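Local structure of ribonuclease J (Methanolobus psychrophilus R15, 5HAB) at residues A112-A117 and K135-S140; T127-A132 and S175-V180. The protein degrades RNA as an exoribonuclease of the metallo-beta-lactamase/beta-CASP family, probably working from the 5' end. The protein carries 1 engineered substitution. All blocks are in the same frame, centred on the assembly; numbering follows the deposited sequence.

Contact 1 (A112-A117 and K135-S140); sequences AIPKLA and KHQIDS
The carbonyl oxygen of A112 is gripped by two amides, K115 N at 3.0 Å and L116 N at 3.1 Å, closing the short helical turn that presents I113 and P114 to Q137 and I138. In the metallo-beta-lactamase fold this joins two successive beta-alpha-beta crossovers: helix 113-116 lies on the way from strand 96-102 to strand 124-126, and helix 128-138 follows on the way to strand 150-152. No hydrogen bond joins the two segments. I138 reaches across with its delta methyl, which lies 3.8 Å from I113 CG2, the two side chains crossing at about a right angle. The same CD1 also lies 4.0 Å from P114 CA. The pyrrolidine ring of P114 is met from the other segment by the Q137 side chain, with Q137 CG 3.6 Å from P114 CG. Q137 CG is anti to the backbone N (chi1 167°) and the chain runs on extended, which carries it to the proline; these two also cross at about a right angle. The same side chain touches L107 and I110 of helix 107-110. D139 leaves the helical conformation and forms a salt bridge with K147, while H136 and S140 touch R297 on helix 293-304. The end of helix 128-138 is tied by a side chain: S140 OG donates to H136 O at 2.6 Å, in the carbonyl plane, with a C=O...OG angle of 160°.

Contact 2 (T127-A132 and S175-V180); sequences TPYTTA and SIIDTV
T127, the N-cap residue of helix 128-138, meets D178 in two ways on the metallo-beta-lactamase framework. Its hydroxyl OG1 donates to D178 O at 3.1 Å, somewhat tilted from the carbonyl plane, while the two side chains slide past each other in opposite directions. The carboxylate thus comes beside the threonine, D178 OD2 lying 3.3 Å from T127 CB. D178 has left-handed backbone angles and an unusual, nearly eclipsed chi1 of -134°, which swings its carboxylate to the first turn of the helix, near Y129 N (3.6 Å from D178 OD2), where the positive end of the helix dipole would probably favour its negative charge; OD2 also takes a weak hydrogen bond from Y307 OH. At the T127 methyl, CG2 meets V180 CG1 tip to tip at 3.7 Å. Farther along, I177 covers one face of the Y129 ring in a CH-pi contact, its CD1 3.8 Å from the ring centroid and 7° off the normal. It can do so because its CG1 sits between backbone N and carbonyl carbon (chi1 52°), sending the chain over the ring. I176 CD1 approaches the edge of that ring, 4.1 Å from Y129 CE2, and the phenol OH is hydrogen-bonded to Y298 O. A water bridges the segments, 2.7 Å from T130 OG1 and donating to I177 O. Around this core, Y129 and I177 both touch A302 of helix 293-304, T127 and V180 pack on F169 of strand 166-172, and T131 touches strand 150-152.

Overall arrangement
Both contacts draw on helix 128-138: contact 2 uses its beginning and contact 1 its last turn, their centres about 16 Å apart. Contact 2 is the larger and more buried, covering 312 Å² against 170 Å², and lies nearer the centre of the folded chain. It fixes the helix start to the approach to strand 179-186 by a mixture of hydroxyl, carboxylate, water and aromatic contacts. Contact 1, partly buried, instead packs one short helix against the end of another through aliphatic groups and the side chain of Q137, with no hydrogen bond between its two segments. Helix 293-304 borders both. Bound RNA lies close to each, its nearest atoms about 5 Å from contact 2 and about 7 Å from contact 1.

Contact 1 (A112-A117 and K135-S140)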
ATOM      1  N   ALA B 112     -18.467 -22.578  15.807  1.00 41.10           N
ATOM      2  CA  ALA B 112     -18.316 -22.816  17.241  1.00 37.71           C
ATOM      3  C   ALA B 112     -19.551 -23.484  17.853  1.00 50.39           C
ATOM      4  O   ALA B 112     -19.589 -23.715  19.061  1.00 42.87           O
ATOM      5  CB  ALA B 112     -18.012 -21.516  17.971  1.00 35.10           C
ATOM      6  N   ILE B 113     -20.566 -23.757  17.031  1.00 50.81           N
ATOM      7  CA  ILE B 113     -21.762 -24.470  17.493  1.00 49.01           C
ATOM      8  C   ILE B 113     -21.416 -25.737  18.298  1.00 51.37           C
ATOM      9  O   ILE B 113     -21.874 -25.871  19.436  1.00 48.56           O
ATOM     10  CB  ILE B 113     -22.708 -24.809  16.314  1.00 41.14           C
ATOM     11  CG1 ILE B 113     -23.454 -23.561  15.838  1.00 39.09           C
ATOM     12  CG2 ILE B 113     -23.698 -25.891  16.716  1.00 52.77           C
ATOM     13  CD1 ILE B 113     -24.471 -23.044  16.825  1.00 40.25           C
ATOM     14  N   PRO B 114     -20.575 -26.642  17.744  1.00 49.07           N
ATOM     15  CA  PRO B 114     -20.287 -27.878  18.482  1.00 49.45           C
ATOM     16  C   PRO B 114     -19.516 -27.681  19.781  1.00 51.52           C
ATOM     17  O   PRO B 114     -19.330 -28.643  20.524  1.00 69.86           O
ATOM     18  CB  PRO B 114     -19.431 -28.688  17.496  1.00 49.74           C
ATOM     19  CG  PRO B 114     -19.654 -28.068  16.176  1.00 51.11           C
ATOM     20  CD  PRO B 114     -19.866 -26.627  16.452  1.00 42.05           C
ATOM     21  N   LYS B 115     -19.062 -26.465  20.049  1.00 46.38           N
ATOM     22  CA  LYS B 115     -18.233 -26.236  21.221  1.00 40.59           C
ATOM     23  C   LYS B 115     -18.970 -25.499  22.342  1.00 53.21           C
ATOM     24  O   LYS B 115     -18.636 -25.656  23.516  1.00 45.57           O
ATOM     25  CB  LYS B 115     -16.975 -25.462  20.822  1.00 48.77           C
ATOM     26  CG  LYS B 115     -15.832 -26.357  20.359  1.00 60.12           C
ATOM     27  CD  LYS B 115     -15.739 -27.613  21.211  1.00 61.94           C
ATOM     28  CE  LYS B 115     -14.825 -28.649  20.581  1.00 67.09           C
ATOM     29  NZ  LYS B 115     -13.402 -28.225  20.616  1.00 79.99           N
ATOM     30  N   LEU B 116     -19.976 -24.705  21.986  1.00 43.48           N
ATOM     31  CA  LEU B 116     -20.657 -23.876  22.975  1.00 47.57           C
ATOM     32  C   LEU B 116     -22.169 -24.124  23.041  1.00 43.82           C
ATOM     33  O   LEU B 116     -22.792 -23.846  24.067  1.00 44.34           O
ATOM     34  CB  LEU B 116     -20.400 -22.390  22.694  1.00 36.35           C
ATOM     35  CG  LEU B 116     -18.962 -21.877  22.642  1.00 47.03           C
ATOM     36  CD1 LEU B 116     -18.941 -20.444  22.137  1.00 38.37           C
ATOM     37  CD2 LEU B 116     -18.301 -21.973  24.001  1.00 38.26           C
ATOM     38  N   ALA B 117     -22.764 -24.614  21.955  1.00 28.34           N
ATOM     39  CA  ALA B 117     -24.222 -24.722  21.905  1.00 43.66           C
ATOM     40  C   ALA B 117     -24.782 -25.725  22.924  1.00 55.17           C
ATOM     41  O   ALA B 117     -25.886 -25.539  23.442  1.00 41.34           O
ATOM     42  CB  ALA B 117     -24.676 -25.099  20.512  1.00 31.24           C
ATOM     43  N   LYS B 135     -26.537 -30.228  11.555  1.00 43.43           N
ATOM     44  CA  LYS B 135     -26.707 -31.635  11.934  1.00 71.48           C
ATOM     45  C   LYS B 135     -25.514 -32.487  11.534  1.00 73.31           C
ATOM     46  O   LYS B 135     -24.979 -33.234  12.356  1.00 58.13           O
ATOM     47  CB  LYS B 135     -27.975 -32.246  11.323  1.00 47.90           C
ATOM     48  CG  LYS B 135     -29.267 -31.716  11.875  1.00 59.66           C
ATOM     49  CD  LYS B 135     -30.448 -32.441  11.262  1.00 77.23           C
ATOM     50  CE  LYS B 135     -31.753 -31.787  11.666  1.00 77.38           C
ATOM     51  NZ  LYS B 135     -32.922 -32.417  10.999  1.00 65.00           N
ATOM     52  N   HIS B 136     -25.099 -32.371  10.275  1.00 76.09           N
ATOM     53  CA  HIS B 136     -23.970 -33.154   9.784  1.00 66.26           C
ATOM     54  C   HIS B 136     -22.714 -32.846  10.587  1.00 56.77           C
ATOM     55  O   HIS B 136     -21.855 -33.707  10.752  1.00 68.47           O
ATOM     56  CB  HIS B 136     -23.733 -32.901   8.292  1.00 67.58           C
ATOM     57  CG  HIS B 136     -24.817 -33.445   7.413  1.00 75.92           C
ATOM     58  ND1 HIS B 136     -24.851 -33.237   6.050  1.00 82.33           N
ATOM     59  CD2 HIS B 136     -25.916 -34.179   7.709  1.00 77.45           C
ATOM     60  CE1 HIS B 136     -25.925 -33.822   5.545  1.00 69.02           C
ATOM     61  NE2 HIS B 136     -26.586 -34.400   6.532  1.00 89.14           N
ATOM     62  N   GLN B 137     -22.612 -31.622  11.091  1.00 61.06           N
ATOM     63  CA  GLN B 137     -21.433 -31.237  11.855  1.00 63.35           C
ATOM     64  C   GLN B 137     -21.483 -31.767  13.293  1.00 76.62           C
ATOM     65  O   GLN B 137     -20.483 -32.265  13.804  1.00 80.57           O
ATOM     66  CB  GLN B 137     -21.275 -29.721  11.844  1.00 59.21           C
ATOM     67  CG  GLN B 137     -20.287 -29.185  12.850  1.00 56.32           C
ATOM     68  CD  GLN B 137     -20.020 -27.710  12.648  1.00 86.86           C
ATOM     69  OE1 GLN B 137     -20.712 -26.860  13.208  1.00 64.57           O
ATOM     70  NE2 GLN B 137     -19.009 -27.396  11.842  1.00 80.24           N
ATOM     71  N   ILE B 138     -22.633 -31.621  13.950  1.00 74.27           N
ATOM     72  CA  ILE B 138     -22.817 -32.098  15.321  1.00 82.72           C
ATOM     73  C   ILE B 138     -22.507 -33.589  15.427  1.00 94.28           C
ATOM     74  O   ILE B 138     -21.871 -34.042  16.383  1.00 96.56           O
ATOM     75  CB  ILE B 138     -24.247 -31.806  15.827  1.00 75.19           C
ATOM     76  CG1 ILE B 138     -24.468 -30.299  15.985  1.00 62.20           C
ATOM     77  CG2 ILE B 138     -24.513 -32.526  17.139  1.00 70.63           C
ATOM     78  CD1 ILE B 138     -23.565 -29.658  17.012  1.00 64.74           C
ATOM     79  N   ASP B 139     -22.952 -34.345  14.425  1.00 79.91           N
ATOM     80  CA  ASP B 139     -22.691 -35.779  14.351  1.00 78.36           C
ATOM     81  C   ASP B 139     -21.268 -36.054  13.869  1.00 87.91           C
ATOM     82  O   ASP B 139     -21.034 -36.991  13.107  1.00104.32           O
ATOM     83  CB  ASP B 139     -23.701 -36.473  13.429  1.00 78.54           C
ATOM     84  CG  ASP B 139     -25.142 -36.136  13.776  1.00 86.04           C
ATOM     85  OD1 ASP B 139     -25.397 -35.715  14.927  1.00 83.52           O
ATOM     86  OD2 ASP B 139     -26.022 -36.299  12.900  1.00 60.87           O
ATOM     87  N   SER B 140     -20.323 -35.225  14.299  1.00 91.61           N
ATOM     88  CA  SER B 140     -18.944 -35.350  13.853  1.00 98.10           C
ATOM     89  C   SER B 140     -17.977 -34.905  14.944  1.00106.98           C
ATOM     90  O   SER B 140     -16.960 -34.269  14.667  1.00116.18           O
ATOM     91  CB  SER B 140     -18.713 -34.531  12.579  1.00 98.13           C
ATOM     92  OG  SER B 140     -19.674 -34.838  11.581  1.00 91.89           O
TER

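Contact 2 (T127-A132 and S175-V180)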
ATOM      1  N   THR B 127     -32.276 -22.227   8.667  1.00 39.43           N
ATOM      2  CA  THR B 127     -32.843 -22.617   7.384  1.00 42.51           C
ATOM      3  C   THR B 127     -32.520 -24.080   7.089  1.00 41.65           C
ATOM      4  O   THR B 127     -31.537 -24.608   7.616  1.00 41.46           O
ATOM      5  CB  THR B 127     -32.307 -21.727   6.247  1.00 44.35           C
ATOM      6  OG1 THR B 127     -30.881 -21.857   6.171  1.00 42.04           O
ATOM      7  CG2 THR B 127     -32.690 -20.274   6.479  1.00 38.93           C
ATOM      8  N   PRO B 128     -33.334 -24.733   6.239  1.00 45.24           N
ATOM      9  CA  PRO B 128     -33.146 -26.142   5.870  1.00 37.86           C
ATOM     10  C   PRO B 128     -31.704 -26.524   5.549  1.00 49.85           C
ATOM     11  O   PRO B 128     -31.186 -27.475   6.142  1.00 53.01           O
ATOM     12  CB  PRO B 128     -34.033 -26.286   4.633  1.00 40.74           C
ATOM     13  CG  PRO B 128     -35.170 -25.363   4.911  1.00 46.14           C
ATOM     14  CD  PRO B 128     -34.585 -24.191   5.671  1.00 49.41           C
ATOM     15  N   TYR B 129     -31.064 -25.796   4.639  1.00 51.29           N
ATOM     16  CA  TYR B 129     -29.682 -26.098   4.282  1.00 49.78           C
ATOM     17  C   TYR B 129     -28.758 -25.934   5.488  1.00 39.08           C
ATOM     18  O   TYR B 129     -27.931 -26.810   5.790  1.00 49.96           O
ATOM     19  CB  TYR B 129     -29.219 -25.203   3.127  1.00 52.53           C
ATOM     20  CG  TYR B 129     -27.837 -25.548   2.616  1.00 55.73           C
ATOM     21  CD1 TYR B 129     -27.580 -26.781   2.030  1.00 56.18           C
ATOM     22  CD2 TYR B 129     -26.791 -24.642   2.720  1.00 39.94           C
ATOM     23  CE1 TYR B 129     -26.318 -27.102   1.566  1.00 51.30           C
ATOM     24  CE2 TYR B 129     -25.527 -24.954   2.253  1.00 42.35           C
ATOM     25  CZ  TYR B 129     -25.295 -26.185   1.679  1.00 53.31           C
ATOM     26  OH  TYR B 129     -24.035 -26.502   1.218  1.00 45.75           O
ATOM     27  N   THR B 130     -28.918 -24.811   6.181  1.00 40.94           N
ATOM     28  CA  THR B 130     -28.146 -24.533   7.385  1.00 50.53           C
ATOM     29  C   THR B 130     -28.353 -25.618   8.433  1.00 39.40           C
ATOM     30  O   THR B 130     -27.387 -26.105   9.027  1.00 36.78           O
ATOM     31  CB  THR B 130     -28.528 -23.184   8.009  1.00 42.91           C
ATOM     32  OG1 THR B 130     -28.543 -22.170   6.999  1.00 44.76           O
ATOM     33  CG2 THR B 130     -27.539 -22.809   9.096  1.00 30.96           C
ATOM     34  N   THR B 131     -29.611 -25.991   8.652  1.00 33.28           N
ATOM     35  CA  THR B 131     -29.930 -27.034   9.623  1.00 58.16           C
ATOM     36  C   THR B 131     -29.234 -28.328   9.251  1.00 43.94           C
ATOM     37  O   THR B 131     -28.684 -29.004  10.111  1.00 47.61           O
ATOM     38  CB  THR B 131     -31.445 -27.311   9.719  1.00 47.57           C
ATOM     39  OG1 THR B 131     -31.936 -27.716   8.436  1.00 63.86           O
ATOM     40  CG2 THR B 131     -32.208 -26.078  10.191  1.00 26.10           C
ATOM     41  N   ALA B 132     -29.251 -28.663   7.965  1.00 45.00           N
ATOM     42  CA  ALA B 132     -28.579 -29.866   7.494  1.00 37.20           C
ATOM     43  C   ALA B 132     -27.086 -29.817   7.808  1.00 51.17           C
ATOM     44  O   ALA B 132     -26.518 -30.803   8.274  1.00 55.27           O
ATOM     45  CB  ALA B 132     -28.803 -30.058   6.004  1.00 46.62           C
ATOM     46  N   SER B 175     -22.556 -15.281   0.151  1.00 32.62           N
ATOM     47  CA  SER B 175     -21.693 -16.246  -0.523  1.00 40.05           C
ATOM     48  C   SER B 175     -22.018 -17.698  -0.164  1.00 47.47           C
ATOM     49  O   SER B 175     -21.269 -18.617  -0.501  1.00 39.85           O
ATOM     50  CB  SER B 175     -20.232 -15.945  -0.195  1.00 31.32           C
ATOM     51  OG  SER B 175     -20.062 -15.784   1.199  1.00 51.59           O
ATOM     52  N   ILE B 176     -23.131 -17.898   0.530  1.00 43.87           N
ATOM     53  CA  ILE B 176     -23.648 -19.235   0.782  1.00 46.92           C
ATOM     54  C   ILE B 176     -25.160 -19.150   0.645  1.00 40.89           C
ATOM     55  O   ILE B 176     -25.766 -18.111   0.923  1.00 39.52           O
ATOM     56  CB  ILE B 176     -23.210 -19.791   2.159  1.00 34.66           C
ATOM     57  CG1 ILE B 176     -23.629 -21.259   2.301  1.00 48.75           C
ATOM     58  CG2 ILE B 176     -23.784 -18.957   3.297  1.00 43.82           C
ATOM     59  CD1 ILE B 176     -23.202 -21.918   3.607  1.00 33.73           C
ATOM     60  N   ILE B 177     -25.762 -20.237   0.177  1.00 44.63           N
ATOM     61  CA  ILE B 177     -27.188 -20.266  -0.097  1.00 39.02           C
ATOM     62  C   ILE B 177     -27.979 -20.282   1.206  1.00 51.42           C
ATOM     63  O   ILE B 177     -27.465 -20.702   2.250  1.00 39.17           O
ATOM     64  CB  ILE B 177     -27.549 -21.474  -0.976  1.00 53.57           C
ATOM     65  CG1 ILE B 177     -26.986 -22.758  -0.366  1.00 40.91           C
ATOM     66  CG2 ILE B 177     -27.009 -21.284  -2.383  1.00 35.79           C
ATOM     67  CD1 ILE B 177     -27.411 -24.018  -1.088  1.00 47.97           C
ATOM     68  N   ASP B 178     -29.225 -19.820   1.122  1.00 36.90           N
ATOM     69  CA  ASP B 178     -30.181 -19.844   2.230  1.00 47.52           C
ATOM     70  C   ASP B 178     -29.706 -19.017   3.430  1.00 53.30           C
ATOM     71  O   ASP B 178     -29.600 -19.524   4.549  1.00 44.95           O
ATOM     72  CB  ASP B 178     -30.467 -21.287   2.660  1.00 53.19           C
ATOM     73  CG  ASP B 178     -31.953 -21.559   2.853  1.00 52.67           C
ATOM     74  OD1 ASP B 178     -32.762 -20.616   2.717  1.00 47.89           O
ATOM     75  OD2 ASP B 178     -32.316 -22.722   3.133  1.00 59.43           O
ATOM     76  N   THR B 179     -29.424 -17.740   3.184  1.00 49.64           N
ATOM     77  CA  THR B 179     -29.041 -16.807   4.243  1.00 31.66           C
ATOM     78  C   THR B 179     -30.211 -15.878   4.576  1.00 32.93           C
ATOM     79  O   THR B 179     -30.955 -15.455   3.681  1.00 29.18           O
ATOM     80  CB  THR B 179     -27.801 -15.975   3.841  1.00 38.70           C
ATOM     81  OG1 THR B 179     -26.694 -16.854   3.593  1.00 40.39           O
ATOM     82  CG2 THR B 179     -27.415 -15.010   4.948  1.00 29.53           C
ATOM     83  N   VAL B 180     -30.389 -15.574   5.861  1.00 33.03           N
ATOM     84  CA  VAL B 180     -31.520 -14.750   6.287  1.00 29.59           C
ATOM     85  C   VAL B 180     -31.125 -13.580   7.202  1.00 34.44           C
ATOM     86  O   VAL B 180     -30.173 -13.672   7.982  1.00 30.89           O
ATOM     87  CB  VAL B 180     -32.586 -15.625   6.989  1.00 36.84           C
ATOM     88  CG1 VAL B 180     -33.160 -16.650   6.021  1.00 32.57           C
ATOM     89  CG2 VAL B 180     -31.999 -16.320   8.219  1.00 28.69           C
TER
HETATM   90  O   HOH W   1     -26.957 -21.747   4.843  1.00 39.62           O